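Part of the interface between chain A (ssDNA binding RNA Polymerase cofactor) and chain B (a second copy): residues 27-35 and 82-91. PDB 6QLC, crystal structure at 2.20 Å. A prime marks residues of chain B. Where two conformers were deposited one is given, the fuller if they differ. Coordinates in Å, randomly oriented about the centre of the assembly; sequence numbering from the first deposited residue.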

# COMPACT_ATOMS: atom_id res chain seq x y z
N ALA A 27 -3.69 15.17 1.00
CA ALA A 27 -2.56 14.36 1.42
C ALA A 27 -2.68 12.96 0.84
O ALA A 27 -3.78 12.47 0.59
CB ALA A 27 -2.46 14.30 2.94
N TYR A 28 -1.52 12.32 0.62
CA TYR A 28 -1.43 10.97 0.07
C TYR A 28 -0.50 10.13 0.93
O TYR A 28 0.49 10.62 1.47
CB TYR A 28 -0.92 10.98 -1.40
CG TYR A 28 -1.98 11.41 -2.39
CD1 TYR A 28 -2.56 12.67 -2.32
CD2 TYR A 28 -2.44 10.54 -3.38
CE1 TYR A 28 -3.56 13.07 -3.20
CE2 TYR A 28 -3.45 10.93 -4.28
CZ TYR A 28 -4.00 12.20 -4.18
OH TYR A 28 -4.99 12.63 -5.04
N LEU A 29 -0.83 8.85 1.05
CA LEU A 29 0.06 7.88 1.67
C LEU A 29 0.67 7.03 0.57
O LEU A 29 -0.04 6.26 -0.08
CB LEU A 29 -0.68 6.99 2.66
CG LEU A 29 0.30 6.20 3.51
CD1 LEU A 29 0.75 7.08 4.64
CD2 LEU A 29 -0.33 4.94 4.03
N ASN A 30 1.98 7.14 0.39
CA ASN A 30 2.69 6.49 -0.70
C ASN A 30 3.52 5.32 -0.20
O ASN A 30 4.27 5.44 0.78
CB ASN A 30 3.58 7.49 -1.41
CG ASN A 30 2.77 8.58 -2.04
OD1 ASN A 30 2.02 8.33 -2.97
ND2 ASN A 30 2.88 9.80 -1.51
N PHE A 31 3.41 4.20 -0.90
CA PHE A 31 4.15 3.00 -0.57
C PHE A 31 5.26 2.84 -1.60
O PHE A 31 4.98 2.56 -2.77
CB PHE A 31 3.21 1.79 -0.58
CG PHE A 31 2.13 1.87 0.46
CD1 PHE A 31 1.08 2.76 0.32
CD2 PHE A 31 2.19 1.06 1.58
CE1 PHE A 31 0.09 2.84 1.28
CE2 PHE A 31 1.21 1.13 2.54
CZ PHE A 31 0.15 2.03 2.39
N HIS A 32 6.51 3.01 -1.18
CA HIS A 32 7.65 2.86 -2.07
C HIS A 32 8.36 1.54 -1.83
O HIS A 32 8.37 1.02 -0.71
CB HIS A 32 8.65 4.01 -1.91
CG HIS A 32 8.18 5.29 -2.51
ND1 HIS A 32 7.37 6.17 -1.83
CD2 HIS A 32 8.37 5.82 -3.74
CE1 HIS A 32 7.09 7.20 -2.61
NE2 HIS A 32 7.69 7.01 -3.77
N PHE A 33 8.98 1.02 -2.89
CA PHE A 33 9.79 -0.18 -2.77
C PHE A 33 11.13 -0.01 -3.47
O PHE A 33 11.20 0.60 -4.54
CB PHE A 33 9.04 -1.37 -3.37
CG PHE A 33 9.58 -2.67 -2.91
CD1 PHE A 33 9.19 -3.22 -1.69
CD2 PHE A 33 10.52 -3.35 -3.68
CE1 PHE A 33 9.71 -4.44 -1.25
CE2 PHE A 33 11.05 -4.56 -3.26
CZ PHE A 33 10.65 -5.11 -2.04
N PRO A 34 12.22 -0.54 -2.89
CA PRO A 34 13.54 -0.41 -3.53
C PRO A 34 13.63 -1.19 -4.84
O PRO A 34 13.10 -2.30 -4.96
CB PRO A 34 14.50 -0.98 -2.48
CG PRO A 34 13.64 -1.91 -1.66
CD PRO A 34 12.32 -1.19 -1.58
N THR A 35 14.32 -0.60 -5.81
CA THR A 35 14.50 -1.15 -7.16
C THR A 35 15.96 -1.53 -7.42
O THR A 35 16.86 -1.14 -6.68
CB THR A 35 14.02 -0.15 -8.23
OG1 THR A 35 14.62 1.14 -8.00
CG2 THR A 35 12.51 0.03 -8.16
N LYS B 82 8.58 -10.49 3.82
CA LYS B 82 9.79 -9.90 3.25
C LYS B 82 9.47 -8.64 2.46
O LYS B 82 10.19 -7.64 2.56
CB LYS B 82 10.52 -10.92 2.38
CG LYS B 82 11.93 -10.47 1.98
CD LYS B 82 12.40 -11.17 0.72
CE LYS B 82 12.79 -10.16 -0.36
NZ LYS B 82 13.17 -10.83 -1.66
N LEU B 83 8.40 -8.65 1.66
CA LEU B 83 7.92 -7.41 1.03
C LEU B 83 7.76 -6.30 2.06
O LEU B 83 8.43 -5.26 1.99
CB LEU B 83 6.60 -7.66 0.31
CG LEU B 83 6.61 -8.27 -1.09
CD1 LEU B 83 5.32 -8.00 -1.86
CD2 LEU B 83 7.80 -7.78 -1.86
N VAL B 84 6.85 -6.51 3.03
CA VAL B 84 6.61 -5.56 4.12
C VAL B 84 7.92 -5.00 4.66
O VAL B 84 8.10 -3.79 4.75
CB VAL B 84 5.79 -6.22 5.26
CG1 VAL B 84 5.61 -5.25 6.41
CG2 VAL B 84 4.44 -6.63 4.76
N SER B 85 8.86 -5.89 4.97
CA SER B 85 10.11 -5.47 5.60
C SER B 85 10.89 -4.44 4.77
O SER B 85 11.71 -3.72 5.34
CB SER B 85 10.98 -6.71 5.85
OG SER B 85 11.93 -6.89 4.82
N ARG B 86 10.65 -4.34 3.47
CA ARG B 86 11.38 -3.40 2.64
C ARG B 86 10.52 -2.27 2.12
O ARG B 86 11.04 -1.38 1.43
CB ARG B 86 12.02 -4.14 1.48
CG ARG B 86 12.59 -5.46 1.91
CD ARG B 86 14.10 -5.42 1.94
NE ARG B 86 14.62 -5.15 0.61
CZ ARG B 86 14.83 -6.09 -0.30
NH1 ARG B 86 14.55 -7.36 -0.02
NH2 ARG B 86 15.31 -5.77 -1.49
N LEU B 87 9.23 -2.27 2.42
CA LEU B 87 8.40 -1.13 2.09
C LEU B 87 8.92 0.13 2.76
O LEU B 87 9.46 0.10 3.87
CB LEU B 87 6.96 -1.34 2.56
CG LEU B 87 6.10 -2.21 1.67
CD1 LEU B 87 4.73 -2.28 2.32
CD2 LEU B 87 6.03 -1.58 0.30
N ILE B 88 8.72 1.25 2.08
CA ILE B 88 8.98 2.57 2.63
C ILE B 88 7.68 3.34 2.50
O ILE B 88 7.13 3.44 1.39
CB ILE B 88 10.11 3.29 1.89
CG1 ILE B 88 11.40 2.47 1.98
CG2 ILE B 88 10.33 4.69 2.48
CD1 ILE B 88 11.86 2.21 3.42
N ILE B 89 7.16 3.85 3.61
CA ILE B 89 5.94 4.65 3.59
C ILE B 89 6.31 6.11 3.72
O ILE B 89 7.11 6.48 4.59
CB ILE B 89 4.97 4.22 4.69
CG1 ILE B 89 4.32 2.89 4.26
CG2 ILE B 89 3.92 5.28 4.90
CD1 ILE B 89 3.66 2.16 5.39
N LYS B 90 5.77 6.93 2.83
CA LYS B 90 5.97 8.37 2.84
C LYS B 90 4.61 9.05 2.74
O LYS B 90 3.75 8.63 1.97
CB LYS B 90 6.83 8.85 1.67
CG LYS B 90 8.18 8.13 1.50
CD LYS B 90 8.90 8.62 0.24
CE LYS B 90 10.36 8.16 0.19
NZ LYS B 90 10.98 8.37 -1.16
N LEU B 91 4.44 10.11 3.52
CA LEU B 91 3.26 10.96 3.43
C LEU B 91 3.54 12.12 2.47
O LEU B 91 4.50 12.86 2.66
CB LEU B 91 2.88 11.49 4.81
CG LEU B 91 1.85 12.60 4.90
CD1 LEU B 91 0.47 12.05 4.62
CD2 LEU B 91 1.93 13.18 6.28

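A buried nitrogen without a partner is the oddity of this otherwise orthodox strand pairing: ND1 of His32 is covered by the contact yet finds no hydrogen-bonding partner anywhere in the model. Its closest neighbour across the interface is aliphatic, with His32 ND1 lying 3.6 Å from Lys90′ CD, while CE of the same lysine sits over one face of the imidazole. Lys90′ thus contributes its methylene chain here, and its NZ is hydrogen-bonded elsewhere in the structure.

The backbone, by contrast, leaves little unsatisfied, and it illustrates how two copies of a protein can join through a shared antiparallel sheet. Two residue pairs carry the hydrogen bonds. Asn30 N donates to Lys90′ O at 2.8 Å, and Lys90′ N returns the bond to Asn30 O at 2.9 Å; two residues along, His32 N reaches Ile88′ O at 2.7 Å and Ile88′ N reaches His32 O at 2.8 Å. All four are nearly linear, with angles at hydrogen of 160° to 170°. Between these pairs, Phe31 faces Ile89′ without such bonds, and Ile89′ CA lies 3.4 Å from Asn30 O in a CA-H...O contact.

Alternation sorts the side chains. Leu29, Phe31, Ile89′ and Leu91′ share one face, where Leu29 CD1 packs 3.7 Å from Ile89′ CG2 and Phe31 CD2 lies 3.9 Å from Ile89′ CG1. Asn30, His32, Ile88′ and Lys90′ occupy the other.

Beyond the ladder, Phe33 extends the contact to the helix. Its ring presents an edge to Leu83′ O, 3.6 Å from Phe33 CE1, and to Leu87′ CD2, 4.1 Å from Phe33 CD1. Pro34, which has no amide hydrogen to donate, instead sets its CD 3.3 Å from Arg86′ O.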